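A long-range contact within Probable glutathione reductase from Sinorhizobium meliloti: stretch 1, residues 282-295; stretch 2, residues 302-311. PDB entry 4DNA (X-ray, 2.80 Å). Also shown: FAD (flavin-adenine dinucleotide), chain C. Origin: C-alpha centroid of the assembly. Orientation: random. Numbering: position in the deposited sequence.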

# COMPACT_ATOMS: atom_id res chain seq x y z
N THR A 282 -9.74 -26.70 30.74
CA THR A 282 -10.14 -25.36 30.31
C THR A 282 -9.69 -24.34 31.35
O THR A 282 -9.81 -24.59 32.54
CB THR A 282 -11.68 -25.28 30.11
OG1 THR A 282 -11.96 -24.62 28.89
CG2 THR A 282 -12.40 -24.56 31.27
N ASN A 283 -9.19 -23.20 30.89
CA ASN A 283 -8.78 -22.15 31.82
C ASN A 283 -9.95 -21.33 32.35
O ASN A 283 -11.10 -21.55 31.96
CB ASN A 283 -7.68 -21.27 31.23
CG ASN A 283 -8.17 -20.30 30.18
OD1 ASN A 283 -9.37 -20.09 29.98
ND2 ASN A 283 -7.23 -19.67 29.50
N GLU A 284 -9.65 -20.38 33.22
CA GLU A 284 -10.71 -19.65 33.92
C GLU A 284 -11.49 -18.70 33.01
O GLU A 284 -12.65 -18.40 33.28
CB GLU A 284 -10.14 -18.91 35.11
CG GLU A 284 -9.72 -19.86 36.22
CD GLU A 284 -8.61 -19.28 37.06
OE1 GLU A 284 -8.09 -18.20 36.70
OE2 GLU A 284 -8.24 -19.91 38.08
N LEU A 285 -10.84 -18.25 31.94
CA LEU A 285 -11.54 -17.51 30.88
C LEU A 285 -12.34 -18.40 29.91
O LEU A 285 -12.92 -17.91 28.94
CB LEU A 285 -10.56 -16.61 30.12
CG LEU A 285 -10.47 -15.12 30.48
CD1 LEU A 285 -10.75 -14.81 31.95
CD2 LEU A 285 -9.13 -14.54 30.02
N GLY A 286 -12.37 -19.71 30.17
CA GLY A 286 -13.17 -20.64 29.37
C GLY A 286 -12.53 -21.13 28.07
O GLY A 286 -13.18 -21.85 27.30
N ALA A 287 -11.29 -20.74 27.81
CA ALA A 287 -10.58 -21.20 26.62
C ALA A 287 -9.96 -22.57 26.84
O ALA A 287 -9.57 -22.91 27.98
CB ALA A 287 -9.52 -20.20 26.19
N ILE A 288 -9.87 -23.36 25.77
CA ILE A 288 -9.20 -24.65 25.80
C ILE A 288 -7.69 -24.44 25.90
O ILE A 288 -7.11 -23.62 25.17
CB ILE A 288 -9.53 -25.52 24.57
CG1 ILE A 288 -11.02 -25.90 24.55
CG2 ILE A 288 -8.67 -26.77 24.56
CD1 ILE A 288 -11.56 -26.29 23.20
N ILE A 289 -7.06 -25.17 26.81
CA ILE A 289 -5.62 -25.13 26.99
C ILE A 289 -4.92 -26.11 26.04
O ILE A 289 -5.23 -27.32 26.02
CB ILE A 289 -5.25 -25.42 28.46
CG1 ILE A 289 -5.64 -24.22 29.32
CG2 ILE A 289 -3.77 -25.73 28.61
CD1 ILE A 289 -5.73 -24.54 30.80
N VAL A 290 -3.99 -25.59 25.25
CA VAL A 290 -3.19 -26.41 24.34
C VAL A 290 -1.70 -26.14 24.50
O VAL A 290 -1.28 -25.07 24.94
CB VAL A 290 -3.57 -26.22 22.83
CG1 VAL A 290 -4.87 -26.94 22.49
CG2 VAL A 290 -3.62 -24.73 22.46
N ASP A 291 -0.90 -27.14 24.12
CA ASP A 291 0.52 -26.93 23.91
C ASP A 291 0.75 -26.29 22.54
O ASP A 291 -0.20 -25.92 21.87
CB ASP A 291 1.28 -28.25 24.06
CG ASP A 291 0.92 -29.27 23.00
OD1 ASP A 291 0.23 -28.96 22.00
OD2 ASP A 291 1.38 -30.41 23.17
N ALA A 292 2.00 -26.18 22.13
CA ALA A 292 2.34 -25.49 20.88
C ALA A 292 2.01 -26.28 19.60
O ALA A 292 2.28 -25.79 18.51
CB ALA A 292 3.81 -25.10 20.90
N PHE A 293 1.45 -27.48 19.75
CA PHE A 293 1.06 -28.32 18.61
C PHE A 293 -0.43 -28.61 18.64
O PHE A 293 -0.91 -29.61 18.08
CB PHE A 293 1.83 -29.64 18.62
CG PHE A 293 3.30 -29.49 18.79
CD1 PHE A 293 3.86 -29.46 20.07
CD2 PHE A 293 4.14 -29.39 17.70
CE1 PHE A 293 5.23 -29.31 20.24
CE2 PHE A 293 5.51 -29.25 17.86
CZ PHE A 293 6.05 -29.21 19.13
N SER A 294 -1.17 -27.72 19.33
CA SER A 294 -2.63 -27.74 19.37
C SER A 294 -3.25 -28.96 20.10
O SER A 294 -4.43 -29.23 19.98
CB SER A 294 -3.22 -27.56 17.95
OG SER A 294 -2.62 -26.46 17.26
N ARG A 295 -2.44 -29.67 20.87
CA ARG A 295 -2.93 -30.81 21.64
C ARG A 295 -3.66 -30.33 22.88
O ARG A 295 -3.10 -29.60 23.69
CB ARG A 295 -1.78 -31.72 22.07
CG ARG A 295 -1.12 -32.52 20.96
CD ARG A 295 0.38 -32.49 21.17
NE ARG A 295 0.89 -33.71 21.78
CZ ARG A 295 1.97 -33.77 22.56
NH1 ARG A 295 2.64 -32.66 22.87
NH2 ARG A 295 2.37 -34.93 23.05
N TYR A 302 -7.44 -32.36 19.36
CA TYR A 302 -6.76 -31.07 19.19
C TYR A 302 -7.72 -29.89 19.20
O TYR A 302 -8.91 -30.03 18.88
CB TYR A 302 -6.02 -31.02 17.86
CG TYR A 302 -4.93 -32.04 17.68
CD1 TYR A 302 -5.24 -33.38 17.39
CD2 TYR A 302 -3.60 -31.66 17.72
CE1 TYR A 302 -4.23 -34.31 17.19
CE2 TYR A 302 -2.58 -32.59 17.52
CZ TYR A 302 -2.91 -33.91 17.25
OH TYR A 302 -1.89 -34.82 17.04
N ALA A 303 -7.17 -28.73 19.56
CA ALA A 303 -7.90 -27.47 19.55
C ALA A 303 -7.07 -26.38 18.86
O ALA A 303 -5.87 -26.28 19.07
CB ALA A 303 -8.25 -27.06 20.97
N LEU A 304 -7.73 -25.56 18.05
CA LEU A 304 -7.08 -24.48 17.30
C LEU A 304 -8.09 -23.40 16.93
O LEU A 304 -9.29 -23.66 16.88
CB LEU A 304 -6.36 -25.03 16.06
CG LEU A 304 -7.14 -25.93 15.09
CD1 LEU A 304 -7.71 -25.09 13.96
CD2 LEU A 304 -6.26 -27.03 14.52
N GLY A 305 -7.60 -22.20 16.67
CA GLY A 305 -8.47 -21.07 16.37
C GLY A 305 -8.72 -20.21 17.59
O GLY A 305 -8.00 -20.32 18.60
N ASP A 306 -9.75 -19.37 17.51
CA ASP A 306 -10.06 -18.39 18.55
C ASP A 306 -10.48 -19.03 19.87
O ASP A 306 -10.44 -18.38 20.91
CB ASP A 306 -11.12 -17.40 18.07
CG ASP A 306 -10.56 -16.39 17.09
OD1 ASP A 306 -9.40 -16.56 16.65
OD2 ASP A 306 -11.29 -15.42 16.77
N VAL A 307 -10.86 -20.31 19.81
CA VAL A 307 -11.20 -21.08 21.00
C VAL A 307 -10.01 -21.27 21.96
O VAL A 307 -10.21 -21.62 23.13
CB VAL A 307 -11.82 -22.45 20.63
CG1 VAL A 307 -10.81 -23.37 19.96
CG2 VAL A 307 -12.44 -23.12 21.85
N THR A 308 -8.78 -21.04 21.47
CA THR A 308 -7.56 -21.45 22.18
C THR A 308 -6.84 -20.38 22.97
O THR A 308 -5.69 -20.59 23.38
CB THR A 308 -6.52 -22.12 21.26
OG1 THR A 308 -5.98 -21.16 20.33
CG2 THR A 308 -7.12 -23.28 20.52
N ASP A 309 -7.46 -19.23 23.20
CA ASP A 309 -6.84 -18.31 24.14
C ASP A 309 -5.86 -17.38 23.43
O ASP A 309 -5.57 -16.27 23.92
CB ASP A 309 -6.06 -19.16 25.18
CG ASP A 309 -5.91 -18.49 26.54
OD1 ASP A 309 -6.90 -17.90 27.07
OD2 ASP A 309 -4.78 -18.58 27.08
N ARG A 310 -5.37 -17.82 22.26
CA ARG A 310 -4.13 -17.30 21.66
C ARG A 310 -4.29 -15.92 21.01
O ARG A 310 -5.03 -15.07 21.51
CB ARG A 310 -3.54 -18.34 20.68
CG ARG A 310 -3.07 -19.63 21.36
CD ARG A 310 -2.07 -20.46 20.55
NE ARG A 310 -2.68 -21.45 19.66
CZ ARG A 310 -2.14 -22.64 19.35
NH1 ARG A 310 -0.97 -23.02 19.87
NH2 ARG A 310 -2.79 -23.48 18.53
N VAL A 311 -3.57 -15.68 19.92
CA VAL A 311 -3.82 -14.49 19.12
C VAL A 311 -5.05 -14.78 18.28
O VAL A 311 -5.10 -15.79 17.56
CB VAL A 311 -2.62 -14.15 18.23
CG1 VAL A 311 -2.81 -12.78 17.58
CG2 VAL A 311 -1.34 -14.20 19.04
PA FAD C . -14.53 -19.23 13.62
O1A FAD C . -14.94 -18.40 14.83
O2A FAD C . -14.15 -18.61 12.30
O5B FAD C . -15.70 -20.29 13.31
C5B FAD C . -15.85 -21.52 14.03
C4B FAD C . -17.22 -22.06 13.63
O4B FAD C . -17.66 -23.12 14.47
C3B FAD C . -18.26 -20.96 13.73
O3B FAD C . -18.86 -20.79 12.43
C2B FAD C . -19.23 -21.44 14.79
O2B FAD C . -20.57 -21.04 14.49
C1B FAD C . -19.05 -22.95 14.76
N9A FAD C . -19.34 -23.62 16.05
C8A FAD C . -19.15 -23.08 17.26
N7A FAD C . -19.48 -23.93 18.26
C5A FAD C . -19.88 -25.06 17.67
C6A FAD C . -20.35 -26.36 18.17
N6A FAD C . -20.45 -26.53 19.52
N1A FAD C . -20.68 -27.31 17.26
C2A FAD C . -20.58 -27.08 15.93
N3A FAD C . -20.15 -25.90 15.41
C4A FAD C . -19.79 -24.87 16.21
N1 FAD C . -9.11 -11.44 11.89
C2 FAD C . -8.18 -10.98 11.02
O2 FAD C . -7.15 -11.65 10.82
N3 FAD C . -8.34 -9.82 10.36
C4 FAD C . -9.43 -9.03 10.51
O4 FAD C . -9.54 -7.96 9.87
C4X FAD C . -10.48 -9.46 11.46
N5 FAD C . -11.60 -8.73 11.67
C5X FAD C . -12.55 -9.18 12.54
C6 FAD C . -13.70 -8.42 12.76
C7 FAD C . -14.68 -8.86 13.66
C7M FAD C . -15.91 -8.01 13.86
C8 FAD C . -14.50 -10.16 14.38
C8M FAD C . -15.52 -10.69 15.35
C9 FAD C . -13.35 -10.91 14.17
C9A FAD C . -12.37 -10.47 13.28
N10 FAD C . -11.21 -11.24 13.07
C10 FAD C . -10.25 -10.76 12.16
C1' FAD C . -11.04 -12.51 13.81
C2' FAD C . -11.34 -13.74 12.97
O2' FAD C . -12.66 -13.64 12.43
C3' FAD C . -11.17 -15.01 13.80
O3' FAD C . -9.91 -14.94 14.47
C4' FAD C . -11.23 -16.29 12.97
O4' FAD C . -12.55 -16.45 12.43
C5' FAD C . -10.89 -17.51 13.81
O5' FAD C . -11.62 -18.63 13.32
P FAD C . -11.82 -20.01 14.14
O1P FAD C . -11.17 -21.15 13.37
O2P FAD C . -11.48 -19.79 15.59
O3P FAD C . -13.40 -20.29 14.05

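Two loop-rich segments can be joined by a few well-placed backbone hydrogen bonds, with side chains filling the space between, and this contact in a probable glutathione reductase illustrates the principle. The shortest polar link is between main chains: Ala 303 N donates to Ser 294 O at 2.8 Å, beside the single beta bridge that pairs Arg 295 with Tyr 302. Farther along, Ile 288 N donates to Val 307 O at 3.2 Å, so the two segments are tied at separate points.

Side chains add to these ties. Arg 310 NH2 donates to Ser 294 OG at 3.2 Å, an approach near the guanidinium plane, which leaves one face of the group to Val 290 CG2, 4.0 Å from Arg 310 CZ. Asn 283 ND2 makes a weak hydrogen bond to Asp 309 OD1 at 3.0 Å, while Asn 283 OD1 accepts from Ala 287 N, also at 3.0 Å, within its own segment, just past the type I turn from Asn 283 to Gly 286; one amide thus serves both segments.

Between these links lies apolar packing. Ala 303 CB meets Ile 288 CG2 at 3.6 Å and Val 290 CG1 at 3.7 Å, and Ile 288 CD1 reaches Val 307 CG2 at 3.6 Å. At the bridged end, Arg 295 CG lies 3.7 Å from Tyr 302 CE2.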